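Long-range contact in apical membrane antigen 1-like protein, soluble form (Toxoplasma gondii, PDB 3ZLE), which may play a role in host cell invasion, as a member of the apicomplexan AMA1 family: residues Ser296-Leu308 against Thr315-Phe327. Sequence-based numbering, arbitrary orientation.
Sequences SGGFGANWANFYL and TICAIFDQVPDCF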
loop_
_atom_site.group_PDB
_atom_site.type_symbol
_atom_site.label_atom_id
_atom_site.label_comp_id
_atom_site.label_asym_id
_atom_site.label_seq_id
_atom_site.Cartn_x
_atom_site.Cartn_y
_atom_site.Cartn_z
ATOM N N SER A 296 -13.908 1.668 0.097
ATOM C CA SER A 296 -13.466 1.195 1.406
ATOM C C SER A 296 -13.162 2.372 2.343
ATOM O O SER A 296 -13.311 2.261 3.539
ATOM C CB SER A 296 -12.214 0.345 1.233
ATOM O OG SER A 296 -11.155 1.146 0.704
ATOM N N GLY A 297 -12.764 3.504 1.811
ATOM C CA GLY A 297 -12.205 4.597 2.705
ATOM C C GLY A 297 -10.960 4.165 3.459
ATOM O O GLY A 297 -10.559 4.819 4.422
ATOM N N GLY A 298 -10.356 3.029 3.035
ATOM C CA GLY A 298 -9.234 2.449 3.763
ATOM C C GLY A 298 -9.558 1.669 5.027
ATOM O O GLY A 298 -8.653 1.202 5.723
ATOM N N PHE A 299 -10.835 1.420 5.275
ATOM C CA PHE A 299 -11.206 0.456 6.299
ATOM C C PHE A 299 -11.012 -0.984 5.792
ATOM O O PHE A 299 -11.361 -1.314 4.645
ATOM C CB PHE A 299 -12.656 0.700 6.762
ATOM C CG PHE A 299 -12.836 1.989 7.545
ATOM C CD1 PHE A 299 -12.620 2.030 8.927
ATOM C CD2 PHE A 299 -13.133 3.197 6.882
ATOM C CE1 PHE A 299 -12.699 3.254 9.651
ATOM C CE2 PHE A 299 -13.277 4.408 7.610
ATOM C CZ PHE A 299 -13.047 4.430 9.002
ATOM N N GLY A 300 -10.402 -1.835 6.610
ATOM C CA GLY A 300 -10.336 -3.252 6.235
ATOM C C GLY A 300 -9.237 -3.992 6.993
ATOM O O GLY A 300 -8.656 -3.457 7.919
ATOM N N ALA A 301 -8.912 -5.205 6.549
ATOM C CA ALA A 301 -7.938 -6.033 7.253
ATOM C C ALA A 301 -6.567 -5.691 6.685
ATOM O O ALA A 301 -6.159 -6.275 5.690
ATOM C CB ALA A 301 -8.253 -7.507 7.028
ATOM N N ASN A 302 -5.951 -4.635 7.205
ATOM C CA ASN A 302 -4.826 -4.003 6.519
ATOM C C ASN A 302 -3.510 -4.215 7.297
ATOM O O ASN A 302 -2.444 -3.809 6.824
ATOM C CB ASN A 302 -5.027 -2.474 6.392
ATOM C CG ASN A 302 -6.357 -2.094 5.815
ATOM O OD1 ASN A 302 -6.811 -2.675 4.816
ATOM N ND2 ASN A 302 -6.907 -0.995 6.314
ATOM N N TRP A 303 -3.628 -4.681 8.538
ATOM C CA TRP A 303 -2.484 -4.909 9.414
ATOM C C TRP A 303 -2.251 -6.397 9.635
ATOM O O TRP A 303 -3.194 -7.160 9.629
ATOM C CB TRP A 303 -2.709 -4.254 10.750
ATOM C CG TRP A 303 -3.118 -2.768 10.670
ATOM C CD1 TRP A 303 -2.305 -1.691 10.864
ATOM C CD2 TRP A 303 -4.463 -2.241 10.522
ATOM N NE1 TRP A 303 -3.042 -0.515 10.747
ATOM C CE2 TRP A 303 -4.362 -0.832 10.527
ATOM C CE3 TRP A 303 -5.712 -2.825 10.263
ATOM C CZ2 TRP A 303 -5.486 0.014 10.343
ATOM C CZ3 TRP A 303 -6.815 -1.994 10.059
ATOM C CH2 TRP A 303 -6.694 -0.584 10.141
ATOM N N ALA A 304 -0.971 -6.796 9.784
ATOM C CA ALA A 304 -0.607 -8.162 10.072
ATOM C C ALA A 304 0.452 -8.229 11.162
ATOM O O ALA A 304 1.429 -7.494 11.132
ATOM C CB ALA A 304 -0.104 -8.880 8.809
ATOM N N ASN A 305 0.235 -9.099 12.152
ATOM C CA ASN A 305 1.260 -9.416 13.122
ATOM C C ASN A 305 1.950 -10.711 12.759
ATOM O O ASN A 305 1.287 -11.756 12.584
ATOM C CB ASN A 305 0.645 -9.521 14.507
ATOM C CG ASN A 305 0.499 -8.179 15.159
ATOM O OD1 ASN A 305 1.176 -7.208 14.770
ATOM N ND2 ASN A 305 -0.352 -8.103 16.159
ATOM N N PHE A 306 3.272 -10.663 12.632
ATOM C CA PHE A 306 4.057 -11.875 12.382
ATOM C C PHE A 306 4.811 -12.330 13.643
ATOM O O PHE A 306 5.695 -11.626 14.142
ATOM C CB PHE A 306 5.047 -11.654 11.261
ATOM C CG PHE A 306 5.982 -12.813 11.059
ATOM C CD1 PHE A 306 5.610 -13.902 10.279
ATOM C CD2 PHE A 306 7.178 -12.876 11.749
ATOM C CE1 PHE A 306 6.490 -14.935 10.055
ATOM C CE2 PHE A 306 8.055 -13.936 11.562
ATOM C CZ PHE A 306 7.727 -14.949 10.693
ATOM N N TYR A 307 4.440 -13.490 14.192
ATOM C CA TYR A 307 5.113 -13.943 15.416
ATOM C C TYR A 307 5.229 -15.439 15.549
ATOM O O TYR A 307 4.634 -16.200 14.786
ATOM C CB TYR A 307 4.441 -13.346 16.654
ATOM C CG TYR A 307 3.008 -13.780 16.817
ATOM C CD1 TYR A 307 2.009 -13.233 16.038
ATOM C CD2 TYR A 307 2.675 -14.825 17.677
ATOM C CE1 TYR A 307 0.695 -13.643 16.179
ATOM C CE2 TYR A 307 1.374 -15.232 17.837
ATOM C CZ TYR A 307 0.386 -14.636 17.087
ATOM O OH TYR A 307 -0.909 -15.063 17.241
ATOM N N LEU A 308 6.103 -15.851 16.448
ATOM C CA LEU A 308 6.301 -17.234 16.778
ATOM C C LEU A 308 5.350 -17.553 17.921
ATOM O O LEU A 308 5.450 -16.949 18.978
ATOM C CB LEU A 308 7.753 -17.432 17.228
ATOM C CG LEU A 308 8.172 -18.773 17.857
ATOM C CD1 LEU A 308 7.803 -19.933 16.953
ATOM C CD2 LEU A 308 9.668 -18.771 18.124
ATOM N N THR A 315 5.417 -20.144 13.200
ATOM C CA THR A 315 5.224 -18.755 12.815
ATOM C C THR A 315 3.849 -18.472 12.219
ATOM O O THR A 315 3.422 -19.082 11.232
ATOM C CB THR A 315 6.344 -18.194 11.907
ATOM O OG1 THR A 315 6.390 -18.922 10.700
ATOM C CG2 THR A 315 7.715 -18.250 12.601
ATOM N N ILE A 316 3.190 -17.488 12.805
ATOM C CA ILE A 316 1.812 -17.142 12.462
ATOM C C ILE A 316 1.797 -15.758 11.768
ATOM O O ILE A 316 2.441 -14.840 12.235
ATOM C CB ILE A 316 0.994 -17.066 13.778
ATOM C CG1 ILE A 316 1.073 -18.400 14.530
ATOM C CG2 ILE A 316 -0.457 -16.692 13.531
ATOM C CD1 ILE A 316 0.782 -19.623 13.663
ATOM N N CYS A 317 1.047 -15.629 10.673
ATOM C CA CYS A 317 0.640 -14.324 10.134
ATOM C C CYS A 317 -0.796 -14.013 10.550
ATOM O O CYS A 317 -1.752 -14.567 9.980
ATOM C CB CYS A 317 0.679 -14.373 8.635
ATOM S SG CYS A 317 0.522 -12.771 7.842
ATOM N N ALA A 318 -0.954 -13.199 11.582
ATOM C CA ALA A 318 -2.293 -12.872 12.125
ATOM C C ALA A 318 -2.757 -11.545 11.567
ATOM O O ALA A 318 -2.315 -10.473 12.014
ATOM C CB ALA A 318 -2.266 -12.810 13.647
ATOM N N ILE A 319 -3.645 -11.617 10.594
ATOM C CA ILE A 319 -4.134 -10.435 9.925
ATOM C C ILE A 319 -5.410 -9.902 10.575
ATOM O O ILE A 319 -6.375 -10.623 10.779
ATOM C CB ILE A 319 -4.423 -10.754 8.486
ATOM C CG1 ILE A 319 -3.111 -10.991 7.731
ATOM C CG2 ILE A 319 -5.337 -9.711 7.872
ATOM C CD1 ILE A 319 -3.306 -11.736 6.428
ATOM N N PHE A 320 -5.429 -8.625 10.879
ATOM C CA PHE A 320 -6.563 -8.109 11.626
ATOM C C PHE A 320 -7.076 -6.833 11.011
ATOM O O PHE A 320 -6.413 -6.233 10.166
ATOM C CB PHE A 320 -6.206 -7.915 13.094
ATOM C CG PHE A 320 -5.112 -6.890 13.325
ATOM C CD1 PHE A 320 -3.760 -7.256 13.255
ATOM C CD2 PHE A 320 -5.430 -5.589 13.717
ATOM C CE1 PHE A 320 -2.764 -6.355 13.553
ATOM C CE2 PHE A 320 -4.433 -4.650 13.947
ATOM C CZ PHE A 320 -3.093 -5.031 13.838
ATOM N N ASP A 321 -8.229 -6.382 11.481
ATOM C CA ASP A 321 -8.895 -5.248 10.850
ATOM C C ASP A 321 -9.296 -4.158 11.807
ATOM O O ASP A 321 -10.144 -3.344 11.466
ATOM C CB ASP A 321 -10.125 -5.707 10.066
ATOM C CG ASP A 321 -11.242 -6.200 10.965
ATOM O OD1 ASP A 321 -11.098 -6.172 12.199
ATOM O OD2 ASP A 321 -12.237 -6.691 10.421
ATOM N N GLN A 322 -8.574 -4.039 12.922
ATOM C CA GLN A 322 -8.739 -2.893 13.821
ATOM C C GLN A 322 -7.551 -1.934 13.774
ATOM O O GLN A 322 -6.405 -2.349 13.703
ATOM C CB GLN A 322 -8.918 -3.373 15.245
ATOM C CG GLN A 322 -10.103 -4.300 15.433
ATOM C CD GLN A 322 -11.118 -3.728 16.395
ATOM O OE1 GLN A 322 -10.770 -3.299 17.503
ATOM N NE2 GLN A 322 -12.375 -3.677 15.967
ATOM N N VAL A 323 -7.830 -0.650 13.921
ATOM C CA VAL A 323 -6.784 0.292 14.079
ATOM C C VAL A 323 -6.114 0.034 15.417
ATOM O O VAL A 323 -6.761 0.151 16.475
ATOM C CB VAL A 323 -7.295 1.731 14.020
ATOM C CG1 VAL A 323 -6.167 2.696 14.410
ATOM C CG2 VAL A 323 -7.810 2.051 12.618
ATOM N N PRO A 324 -4.783 -0.195 15.391
ATOM C CA PRO A 324 -4.075 -0.532 16.612
ATOM C C PRO A 324 -3.639 0.758 17.281
ATOM O O PRO A 324 -3.516 1.771 16.603
ATOM C CB PRO A 324 -2.862 -1.339 16.104
ATOM C CG PRO A 324 -2.623 -0.832 14.739
ATOM C CD PRO A 324 -3.929 -0.288 14.201
ATOM N N ASP A 325 -3.447 0.738 18.597
ATOM C CA ASP A 325 -3.092 1.964 19.320
ATOM C C ASP A 325 -1.925 1.749 20.283
ATOM O O ASP A 325 -1.590 2.599 21.063
ATOM C CB ASP A 325 -4.327 2.530 20.071
ATOM C CG ASP A 325 -4.883 1.562 21.102
ATOM O OD1 ASP A 325 -4.194 0.571 21.431
ATOM O OD2 ASP A 325 -5.975 1.846 21.683
ATOM N N CYS A 326 -1.265 0.616 20.186
ATOM C CA CYS A 326 0.010 0.477 20.875
ATOM C C CYS A 326 0.808 -0.618 20.214
ATOM O O CYS A 326 0.317 -1.318 19.280
ATOM C CB CYS A 326 -0.209 0.150 22.367
ATOM S SG CYS A 326 -1.270 -1.293 22.590
ATOM N N PHE A 327 2.069 -0.705 20.632
ATOM C CA PHE A 327 2.956 -1.765 20.244
ATOM C C PHE A 327 3.365 -2.537 21.464
ATOM O O PHE A 327 3.761 -1.947 22.484
ATOM C CB PHE A 327 4.209 -1.178 19.613
ATOM C CG PHE A 327 4.032 -0.816 18.198
ATOM C CD1 PHE A 327 4.030 -1.802 17.219
ATOM C CD2 PHE A 327 3.725 0.497 17.836
ATOM C CE1 PHE A 327 3.846 -1.464 15.895
ATOM C CE2 PHE A 327 3.536 0.836 16.508
ATOM C CZ PHE A 327 3.605 -0.125 15.548
HETATM O O HOH W 1 -10.388 -0.965 9.557
#
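An antiparallel beta hairpin, the central pair of a four-stranded sheet in the AMA1 ectodomain, joins strands 303-308 and 315-320, and the chain leaving it folds back over W303. N305 and A318 form a hydrogen-bonded pair, with A318 N to N305 O at 2.8 Å and N305 N returning to A318 O. Y307 and I316 do the same, while at the far end F320 N donates to W303 O across a classic beta bulge in which N302 and W303 both face F320. W303, N305, Y307, I316, A318 and F320 point to one face of the sheet, and at its F320 end W303 makes the largest contact. W303 CB sits over the face of the F320 ring, 3.6 Å from its centroid, a CH-pi contact; with CG anti to the carbonyl carbon (chi1 -51°), the indole lies beside the phenyl, its five-membered ring nearly parallel to it (16°) but barely overlapping. On one indole face lie Q322 O and P324 CD, the latter 3.8 Å from the centroid of the five-membered ring, while N302 CB lies over the rim of the opposite face. V323 CG2 meets the six-membered end, and NE1 is hydrogen-bonded to F22 O. N305 ND2 approaches the F320 ring obliquely and is hydrogen-bonded to F228 O and F239 O. Farther along, I316 CB packs on one face of the Y307 ring and A318 CB touches its edge. On the other side of the sheet, A304 CB rests against I319 CG1 and C317 SG, whose disulfide to C256 ties the hairpin to helix 253-262. Beyond the bulge, one water accepts from G300 N and donates to D321 O, both at 3.1 Å.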